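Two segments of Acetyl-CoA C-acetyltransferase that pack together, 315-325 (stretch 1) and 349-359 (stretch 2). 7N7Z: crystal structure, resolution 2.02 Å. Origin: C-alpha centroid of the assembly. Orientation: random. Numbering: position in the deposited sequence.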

# COMPACT_ATOMS: atom_id res chain seq x y z
N ASP B 315 24.86 44.30 -3.03
CA ASP B 315 26.07 43.94 -3.76
C ASP B 315 25.93 42.62 -4.51
O ASP B 315 26.58 42.43 -5.54
CB ASP B 315 27.26 43.85 -2.80
CG ASP B 315 27.63 45.20 -2.19
OD1 ASP B 315 27.39 46.23 -2.85
OD2 ASP B 315 28.16 45.21 -1.06
N TYR B 316 25.09 41.71 -4.02
CA TYR B 316 24.91 40.43 -4.69
C TYR B 316 23.55 39.86 -4.30
O TYR B 316 23.10 40.03 -3.17
CB TYR B 316 26.02 39.44 -4.32
CG TYR B 316 25.86 38.08 -4.95
CD1 TYR B 316 26.02 37.90 -6.31
CD2 TYR B 316 25.53 36.97 -4.18
CE1 TYR B 316 25.87 36.66 -6.90
CE2 TYR B 316 25.38 35.72 -4.75
CZ TYR B 316 25.55 35.57 -6.11
OH TYR B 316 25.40 34.33 -6.69
N TRP B 317 22.91 39.19 -5.26
CA TRP B 317 21.58 38.61 -5.08
C TRP B 317 21.63 37.12 -5.36
O TRP B 317 22.31 36.66 -6.28
CB TRP B 317 20.56 39.26 -6.02
CG TRP B 317 20.02 40.57 -5.56
CD1 TRP B 317 20.42 41.81 -5.94
CD2 TRP B 317 18.95 40.77 -4.63
NE1 TRP B 317 19.68 42.77 -5.31
CE2 TRP B 317 18.76 42.16 -4.49
CE3 TRP B 317 18.13 39.91 -3.89
CZ2 TRP B 317 17.80 42.71 -3.66
CZ3 TRP B 317 17.17 40.46 -3.05
CH2 TRP B 317 17.01 41.85 -2.94
N GLU B 318 20.89 36.35 -4.55
CA GLU B 318 20.63 34.94 -4.81
C GLU B 318 19.12 34.80 -5.01
O GLU B 318 18.36 34.71 -4.04
CB GLU B 318 21.12 34.05 -3.68
CG GLU B 318 22.58 33.65 -3.78
CD GLU B 318 22.82 32.56 -4.81
OE1 GLU B 318 22.26 31.45 -4.65
OE2 GLU B 318 23.57 32.81 -5.77
N VAL B 319 18.69 34.80 -6.27
CA VAL B 319 17.28 34.63 -6.62
C VAL B 319 17.12 33.23 -7.19
O VAL B 319 17.61 32.94 -8.29
CB VAL B 319 16.81 35.70 -7.62
CG1 VAL B 319 15.36 35.47 -7.99
CG2 VAL B 319 17.01 37.09 -7.04
N ASN B 320 16.44 32.37 -6.45
CA ASN B 320 16.27 30.98 -6.88
C ASN B 320 15.55 30.92 -8.22
O ASN B 320 14.48 31.51 -8.39
CB ASN B 320 15.49 30.20 -5.82
CG ASN B 320 15.43 28.72 -6.13
OD1 ASN B 320 16.46 28.07 -6.32
ND2 ASN B 320 14.22 28.17 -6.17
N GLU B 321 16.15 30.21 -9.17
CA GLU B 321 15.54 29.99 -10.48
C GLU B 321 14.77 28.68 -10.43
O GLU B 321 15.35 27.60 -10.54
CB GLU B 321 16.61 29.96 -11.58
CG GLU B 321 17.52 31.18 -11.63
CD GLU B 321 18.77 30.93 -12.46
OE1 GLU B 321 19.12 29.75 -12.67
OE2 GLU B 321 19.40 31.92 -12.90
N ALA B 322 13.45 28.77 -10.23
CA ALA B 322 12.62 27.58 -10.27
C ALA B 322 12.41 27.10 -11.70
O ALA B 322 12.50 25.90 -11.98
CB ALA B 322 11.27 27.85 -9.60
N PHE B 323 12.11 28.02 -12.61
CA PHE B 323 12.01 27.72 -14.03
C PHE B 323 12.52 28.93 -14.80
O PHE B 323 12.39 30.07 -14.35
CB PHE B 323 10.57 27.39 -14.45
CG PHE B 323 9.91 26.37 -13.57
CD1 PHE B 323 9.20 26.76 -12.45
CD2 PHE B 323 9.99 25.02 -13.87
CE1 PHE B 323 8.58 25.82 -11.64
CE2 PHE B 323 9.38 24.08 -13.07
CZ PHE B 323 8.67 24.48 -11.95
N ALA B 324 13.13 28.67 -15.96
CA ALA B 324 13.66 29.76 -16.78
C ALA B 324 12.57 30.77 -17.11
O ALA B 324 12.76 31.98 -16.97
CB ALA B 324 14.28 29.20 -18.06
N ALA B 325 11.40 30.29 -17.54
CA ALA B 325 10.28 31.19 -17.80
C ALA B 325 9.89 31.95 -16.55
O ALA B 325 9.54 33.14 -16.61
CB ALA B 325 9.09 30.39 -18.34
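Stretch 2, residues 349-359: HNGSGIGLGHP

Stretch 2 enters as an irregular segment from His349 to Ser352, turns through one short helix over 353-356, and leaves it at Gly357, where phi becomes positive. It runs along stretch 1 in the same general sense: His349 lies by Tyr316 in the strand, Ser352 and Gly353 by Asn320 and Glu321, and Ile354 by Ala324, where the next helix begins. The backbones come nearest at Glu321 and Gly353, with CA atoms 4.7 Å apart. His358 then comes back to Asn320. Together the two stretches bury 561 Å².

Two direct hydrogen bonds fix the register, each joining a backbone amide to a side-chain hydroxyl. His349 N donates to Tyr316 OH at 2.9 Å, nearly straight at 167°. That hydroxyl in turn donates to Glu318 OE2 at 2.6 Å, so the tyrosine serves as acceptor and donor at once. In the middle, Glu321 N donates to Ser352 OG at 3.2 Å. Ser352 occupies the N-cap position, yet its side chain makes no capping bond; its hydroxyl is turned to the neighbouring stretch, while Ser352 O accepts from Leu356 N at 2.7 Å within the helix. A water adds a third link, donating to Asn320 OD1 at 2.5 Å and to Gly357 O at 3.0 Å.

The closest backbone approach depends on glycine. Gly353 CA lies 3.3 Å from Glu321 O in a CA-H...O contact, and a CB there would point toward stretch 1, falling 2.3 Å from Glu321 O and 2.9 Å from Asn320 OD1, both clashes. Ile354 N is also 3.2 Å from Glu321 O, but the angle is too poor for a hydrogen bond. Gly357 answers a different demand: at its phi/psi of 108/170 a CB would jam against the preceding carbonyl, whatever stretch 1 did.

Ring contacts mark both ends of stretch 2. The Tyr316 and His349 rings meet obliquely, centroids 4.7 Å apart and planes at 42°, with Tyr316 CE1 over a face of the imidazole, 3.3 Å from His349 ND1. Asn320 ND2 lies over a face of the His358 ring, 3.6 Å from His358 CE1.

Apolar packing centres on Ile354, which gives up 85 Å², the largest area of any residue here. Its m, t side chain brings Ile354 CD1 to 3.6 Å from Glu321 CB, 3.4 Å from Ala324 N and 4.0 Å from Ala324 CB, filling the turn that leads into the helix.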

# COMPACT_ATOMS: atom_id res chain seq x y z
N HIS B 349 25.62 34.13 -9.62
CA HIS B 349 26.88 34.06 -10.36
C HIS B 349 27.25 32.63 -10.71
O HIS B 349 27.89 32.39 -11.74
CB HIS B 349 28.00 34.70 -9.55
CG HIS B 349 28.02 36.19 -9.59
ND1 HIS B 349 28.66 36.95 -8.64
CD2 HIS B 349 27.47 37.07 -10.46
CE1 HIS B 349 28.51 38.23 -8.92
NE2 HIS B 349 27.79 38.33 -10.03
N ASN B 350 26.88 31.67 -9.88
CA ASN B 350 27.37 30.30 -9.96
C ASN B 350 26.23 29.31 -10.17
O ASN B 350 26.26 28.19 -9.66
CB ASN B 350 28.16 29.95 -8.70
CG ASN B 350 29.29 30.93 -8.43
OD1 ASN B 350 30.07 31.25 -9.33
ND2 ASN B 350 29.37 31.42 -7.20
N GLY B 351 25.22 29.71 -10.94
CA GLY B 351 24.07 28.88 -11.17
C GLY B 351 23.10 28.91 -10.00
O GLY B 351 23.43 29.31 -8.88
N SER B 352 21.86 28.50 -10.28
CA SER B 352 20.82 28.47 -9.26
C SER B 352 19.99 27.20 -9.39
O SER B 352 20.52 26.14 -9.74
CB SER B 352 19.94 29.72 -9.37
OG SER B 352 19.20 29.92 -8.18
N GLY B 353 18.69 27.30 -9.11
CA GLY B 353 17.85 26.11 -9.07
C GLY B 353 17.87 25.30 -10.35
O GLY B 353 17.78 24.07 -10.32
N ILE B 354 17.99 25.97 -11.50
CA ILE B 354 17.95 25.25 -12.77
C ILE B 354 19.20 24.41 -12.95
O ILE B 354 19.13 23.26 -13.42
CB ILE B 354 17.76 26.24 -13.94
CG1 ILE B 354 16.38 26.90 -13.86
CG2 ILE B 354 17.94 25.53 -15.27
CD1 ILE B 354 16.25 28.15 -14.71
N GLY B 355 20.36 24.94 -12.58
CA GLY B 355 21.61 24.23 -12.76
C GLY B 355 21.99 23.37 -11.58
O GLY B 355 22.47 22.24 -11.75
N LEU B 356 21.77 23.87 -10.36
CA LEU B 356 22.19 23.17 -9.16
C LEU B 356 21.10 22.30 -8.55
O LEU B 356 21.41 21.37 -7.80
CB LEU B 356 22.67 24.17 -8.10
CG LEU B 356 24.05 24.78 -8.32
CD1 LEU B 356 24.27 25.94 -7.35
CD2 LEU B 356 25.14 23.73 -8.15
N GLY B 357 19.84 22.58 -8.84
CA GLY B 357 18.73 21.83 -8.30
C GLY B 357 17.95 22.63 -7.27
O GLY B 357 18.35 23.70 -6.83
N HIS B 358 16.81 22.07 -6.88
CA HIS B 358 15.87 22.75 -5.99
C HIS B 358 15.36 21.78 -4.93
O HIS B 358 14.25 21.24 -5.03
CB HIS B 358 14.70 23.34 -6.79
CG HIS B 358 13.73 24.11 -5.95
ND1 HIS B 358 14.10 24.79 -4.81
CD2 HIS B 358 12.39 24.31 -6.08
CE1 HIS B 358 13.05 25.38 -4.28
NE2 HIS B 358 12.00 25.10 -5.03
N PRO B 359 16.15 21.53 -3.90
CA PRO B 359 15.61 20.84 -2.72
C PRO B 359 14.66 21.78 -2.00
O PRO B 359 15.11 22.72 -1.35
CB PRO B 359 16.84 20.51 -1.88
CG PRO B 359 17.88 21.51 -2.31
CD PRO B 359 17.58 21.89 -3.74
O HOH W 1 18.27 26.44 -5.69